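Local coordinates for serine acetyltransferase (Entamoeba histolytica, PDB 3Q1X), which probably transfers an acetyl group from acetyl-CoA to the hydroxyl of L-serine, a step of cysteine biosynthesis, at residues S7-L12 with S59-E64; K43-D48 with P97-T102. All coordinates share one frame; numbering follows the deposited sequence.

Contact 1: S7-L12 with S59-E64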
# COMPACT_ATOMS: atom_id res chain seq x y z
N SER A 7 4.16 -8.23 36.17
CA SER A 7 3.26 -7.26 36.81
C SER A 7 2.39 -6.55 35.79
O SER A 7 1.20 -6.32 36.03
CB SER A 7 4.03 -6.24 37.64
OG SER A 7 4.62 -5.22 36.83
N ILE A 8 2.99 -6.20 34.66
CA ILE A 8 2.27 -5.52 33.58
C ILE A 8 1.26 -6.48 32.93
O ILE A 8 0.13 -6.09 32.67
CB ILE A 8 3.23 -4.86 32.54
CG1 ILE A 8 4.06 -3.73 33.19
CG2 ILE A 8 2.48 -4.35 31.31
CD1 ILE A 8 3.25 -2.58 33.79
N ALA A 9 1.67 -7.73 32.69
CA ALA A 9 0.76 -8.73 32.13
C ALA A 9 -0.40 -9.04 33.07
O ALA A 9 -1.52 -9.31 32.62
CB ALA A 9 1.50 -10.01 31.79
N HIS A 10 -0.13 -9.01 34.38
CA HIS A 10 -1.19 -9.17 35.37
C HIS A 10 -2.23 -8.05 35.27
O HIS A 10 -3.43 -8.33 35.27
CB HIS A 10 -0.62 -9.25 36.79
CG HIS A 10 -1.68 -9.33 37.85
ND1 HIS A 10 -2.44 -10.46 38.05
CD2 HIS A 10 -2.12 -8.41 38.73
CE1 HIS A 10 -3.30 -10.23 39.03
NE2 HIS A 10 -3.13 -9.00 39.46
N GLN A 11 -1.77 -6.80 35.19
CA GLN A 11 -2.65 -5.63 35.07
C GLN A 11 -3.49 -5.68 33.79
O GLN A 11 -4.71 -5.51 33.84
CB GLN A 11 -1.87 -4.31 35.17
CG GLN A 11 -2.75 -3.07 34.93
CD GLN A 11 -2.10 -1.76 35.34
OE1 GLN A 11 -0.89 -1.68 35.57
NE2 GLN A 11 -2.91 -0.71 35.41
N LEU A 12 -2.83 -5.92 32.66
CA LEU A 12 -3.49 -6.07 31.36
C LEU A 12 -4.53 -7.20 31.37
O LEU A 12 -5.62 -7.08 30.79
CB LEU A 12 -2.46 -6.30 30.25
CG LEU A 12 -1.58 -5.12 29.82
CD1 LEU A 12 -0.47 -5.60 28.88
CD2 LEU A 12 -2.37 -4.00 29.17
N SER A 59 -0.88 -16.08 32.01
CA SER A 59 0.40 -16.69 31.67
C SER A 59 0.67 -16.58 30.17
O SER A 59 1.81 -16.34 29.76
CB SER A 59 0.46 -18.16 32.10
OG SER A 59 1.68 -18.76 31.68
N HIS A 60 -0.37 -16.74 29.36
CA HIS A 60 -0.19 -16.63 27.91
C HIS A 60 -0.01 -15.17 27.46
O HIS A 60 0.78 -14.91 26.54
CB HIS A 60 -1.32 -17.31 27.14
CG HIS A 60 -0.86 -18.01 25.89
ND1 HIS A 60 0.13 -17.50 25.07
CD2 HIS A 60 -1.27 -19.16 25.31
CE1 HIS A 60 0.32 -18.32 24.05
NE2 HIS A 60 -0.53 -19.33 24.17
N ILE A 61 -0.71 -14.23 28.10
CA ILE A 61 -0.48 -12.80 27.86
C ILE A 61 0.97 -12.43 28.20
O ILE A 61 1.64 -11.75 27.41
CB ILE A 61 -1.49 -11.88 28.61
CG1 ILE A 61 -2.91 -12.05 28.05
CG2 ILE A 61 -1.06 -10.41 28.51
CD1 ILE A 61 -3.97 -11.19 28.73
N ALA A 62 1.43 -12.88 29.37
CA ALA A 62 2.82 -12.71 29.79
C ALA A 62 3.81 -13.30 28.79
O ALA A 62 4.81 -12.66 28.47
CB ALA A 62 3.04 -13.30 31.18
N SER A 63 3.51 -14.51 28.32
CA SER A 63 4.31 -15.19 27.30
C SER A 63 4.47 -14.36 26.02
O SER A 63 5.58 -14.16 25.54
CB SER A 63 3.70 -16.57 26.98
OG SER A 63 4.53 -17.31 26.10
N GLU A 64 3.35 -13.86 25.49
CA GLU A 64 3.40 -13.01 24.29
C GLU A 64 4.10 -11.69 24.55
O GLU A 64 4.86 -11.20 23.71
CB GLU A 64 1.99 -12.77 23.74
CG GLU A 64 1.20 -14.04 23.39
CD GLU A 64 1.79 -14.85 22.23
OE1 GLU A 64 2.65 -14.35 21.47
OE2 GLU A 64 1.36 -16.02 22.08
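The methyl group of A9 overlaps the backbone of helix 59-79 at A62, bringing its CB to 3.6 Å from A62 CA. The CB of A62 lies beside the same methyl, with 3.7 Å between the two CB atoms. Small residues on both helices make this possible: A9 and A62 have CA atoms 5.1 Å apart, so the two backbones come close with little but a pair of methyls between them. The two alanines do not meet head-on, because the CB of A9 points at the partner helix whereas that of A62 is directed along its flank. I61 completes the surface under A9. Its CG2 stands anti to the backbone N (chi1 -68° for CG1), which turns this branch toward helix 2-18, and it comes within 4.2 Å of A9 CB. A9 CB thus rests against both A62 and one branch of I61. One turn further along, L12 faces the same way more loosely, its CB 4.7 Å from I61 CG2. No hydrogen bond crosses between 7-12 and 59-64; the joint is apolar and small, burying 150 Å² in all. Polar pairing occurs beside it: H10 ND1 is hydrogen-bonded to OE1 of E58, the residue just before helix 59-79, and at the start of that helix H60 N bonds OG1 of T57. This is plain helix-on-helix packing in the N-terminal helical region. Helix 82-113 meets helix 2-18 at Q11 and L12, while helix 36-45 packs against L12 and E64 and so touches both partners.

Contact 2: K43-D48 with P97-T102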
# COMPACT_ATOMS: atom_id res chain seq x y z
N LYS A 43 -2.38 -9.81 20.01
CA LYS A 43 -2.63 -10.87 21.00
C LYS A 43 -2.68 -10.33 22.42
O LYS A 43 -3.53 -10.73 23.22
CB LYS A 43 -1.57 -11.98 20.89
CG LYS A 43 -1.74 -12.86 19.67
CD LYS A 43 -0.76 -14.02 19.64
CE LYS A 43 -1.20 -15.05 18.61
NZ LYS A 43 -0.08 -15.93 18.16
N ILE A 44 -1.76 -9.40 22.71
CA ILE A 44 -1.62 -8.80 24.03
C ILE A 44 -2.84 -7.94 24.42
O ILE A 44 -3.38 -8.07 25.52
CB ILE A 44 -0.33 -7.94 24.10
CG1 ILE A 44 0.91 -8.83 23.89
CG2 ILE A 44 -0.25 -7.17 25.42
CD1 ILE A 44 2.20 -8.06 23.58
N PHE A 45 -3.25 -7.07 23.50
CA PHE A 45 -4.35 -6.14 23.76
C PHE A 45 -5.74 -6.73 23.56
O PHE A 45 -6.67 -6.37 24.28
CB PHE A 45 -4.21 -4.87 22.93
CG PHE A 45 -3.10 -3.96 23.37
CD1 PHE A 45 -2.90 -3.65 24.71
CD2 PHE A 45 -2.25 -3.38 22.42
CE1 PHE A 45 -1.86 -2.80 25.11
CE2 PHE A 45 -1.23 -2.52 22.80
CZ PHE A 45 -1.03 -2.23 24.15
N PHE A 46 -5.89 -7.60 22.56
CA PHE A 46 -7.20 -8.20 22.24
C PHE A 46 -7.11 -9.71 21.99
O PHE A 46 -7.38 -10.18 20.87
CB PHE A 46 -7.83 -7.46 21.04
CG PHE A 46 -7.89 -5.97 21.22
CD1 PHE A 46 -8.88 -5.39 22.02
CD2 PHE A 46 -6.94 -5.14 20.63
CE1 PHE A 46 -8.93 -4.01 22.21
CE2 PHE A 46 -6.98 -3.76 20.81
CZ PHE A 46 -7.97 -3.19 21.60
N PRO A 47 -6.74 -10.48 23.04
CA PRO A 47 -6.50 -11.92 22.89
C PRO A 47 -7.70 -12.73 22.36
O PRO A 47 -7.48 -13.73 21.69
CB PRO A 47 -6.15 -12.37 24.31
CG PRO A 47 -6.65 -11.29 25.21
CD PRO A 47 -6.49 -10.03 24.42
N ASP A 48 -8.92 -12.31 22.66
CA ASP A 48 -10.13 -13.02 22.21
C ASP A 48 -10.23 -13.12 20.70
O ASP A 48 -10.91 -13.99 20.15
CB ASP A 48 -11.40 -12.33 22.72
CG ASP A 48 -11.72 -12.67 24.16
OD1 ASP A 48 -11.09 -13.59 24.73
OD2 ASP A 48 -12.61 -12.01 24.71
N PRO A 97 -0.64 -0.42 29.97
CA PRO A 97 -2.03 -0.28 30.45
C PRO A 97 -2.73 0.99 29.94
O PRO A 97 -3.89 0.90 29.52
CB PRO A 97 -1.87 -0.26 31.98
CG PRO A 97 -0.63 -1.03 32.22
CD PRO A 97 0.30 -0.65 31.08
N SER A 98 -2.04 2.13 29.95
CA SER A 98 -2.67 3.37 29.49
C SER A 98 -2.96 3.33 27.98
O SER A 98 -3.99 3.81 27.53
CB SER A 98 -1.84 4.62 29.86
OG SER A 98 -0.58 4.65 29.23
N ILE A 99 -2.04 2.75 27.22
CA ILE A 99 -2.26 2.53 25.79
C ILE A 99 -3.49 1.64 25.55
O ILE A 99 -4.31 1.94 24.67
CB ILE A 99 -0.99 1.96 25.10
CG1 ILE A 99 0.14 2.99 25.20
CG2 ILE A 99 -1.29 1.55 23.66
CD1 ILE A 99 1.51 2.47 24.84
N LYS A 100 -3.62 0.57 26.32
CA LYS A 100 -4.79 -0.32 26.23
C LYS A 100 -6.10 0.48 26.39
O LYS A 100 -7.03 0.33 25.60
CB LYS A 100 -4.71 -1.44 27.27
CG LYS A 100 -5.99 -2.28 27.42
CD LYS A 100 -6.28 -3.10 26.16
CE LYS A 100 -7.70 -3.64 26.17
NZ LYS A 100 -8.06 -4.26 27.48
N ARG A 101 -6.15 1.33 27.42
CA ARG A 101 -7.30 2.21 27.64
C ARG A 101 -7.54 3.13 26.44
O ARG A 101 -8.67 3.28 25.97
CB ARG A 101 -7.12 3.00 28.94
CG ARG A 101 -7.19 2.12 30.19
CD ARG A 101 -7.11 2.89 31.51
NE ARG A 101 -5.77 3.36 31.83
CZ ARG A 101 -4.91 2.76 32.66
NH1 ARG A 101 -5.24 1.63 33.29
NH2 ARG A 101 -3.72 3.29 32.87
N THR A 102 -6.46 3.71 25.91
CA THR A 102 -6.60 4.61 24.78
C THR A 102 -7.09 3.87 23.54
O THR A 102 -7.92 4.39 22.78
CB THR A 102 -5.28 5.33 24.45
OG1 THR A 102 -4.82 6.01 25.61
CG2 THR A 102 -5.48 6.33 23.33
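The aromatic ring of F45 and the aliphatic chain of K100 lie alongside, pointing opposite ways, and join the end of helix 36-45 to the middle of helix 82-113 in the N-terminal helical region of this hexapeptide-repeat transferase. F45 CD1 lies 3.7 Å from K100 CD, and F45 CE1 is 3.8 Å from K100 CB, so CD1 and CE1 of the ring lie against the lysine methylenes. At the far end of the ring, CZ meets I99 CG2 at 3.8 Å, this branch coming at the ring on a slant. Neighbours L96, L103 and I138 add to this apolar setting of F45, I138 coming from helix 128-144. K100 leaves its helix with CG anti to the backbone N (chi1 170°), then bends at chi2 (67°) and again at chi4 (-46°), which carries its end past F45 toward the chain turn. There NZ, as an ammonium, forms a salt bridge with D19 OD2, a partner that probably helps keep the charge of this buried lysine. F46 is where the backbone leaves the helix; its ring also touches L107 and reaches the lysine with CE1 4.2 Å from K100 CE. No hydrogen bond links 43-48 to 97-102. The shortest approach is instead between backbone oxygen and methylene: F45 O lies 3.5 Å from K100 CE.

In the fold
Contacts 1 and 2 have centres about 11 Å apart and interlock along the chain, since their segments come in the order 7-12, 43-48, 59-64, 97-102. They also touch directly: L12 CD1 packs 3.8 Å from I44 CG2, E64 CD lies 3.7 Å from K43 CD, and Q11 OE1 comes within 3.4 Å of P97 CG. Helix 2-18 thus meets helices 36-45, 59-79 and 82-113. Contact 1 lies further out, about 21 Å from the chain centre against 12 Å for contact 2. Neither includes the residues lining the serine pocket, A206, H208, R222 and H223, which belong to the beta-helix part of the chain.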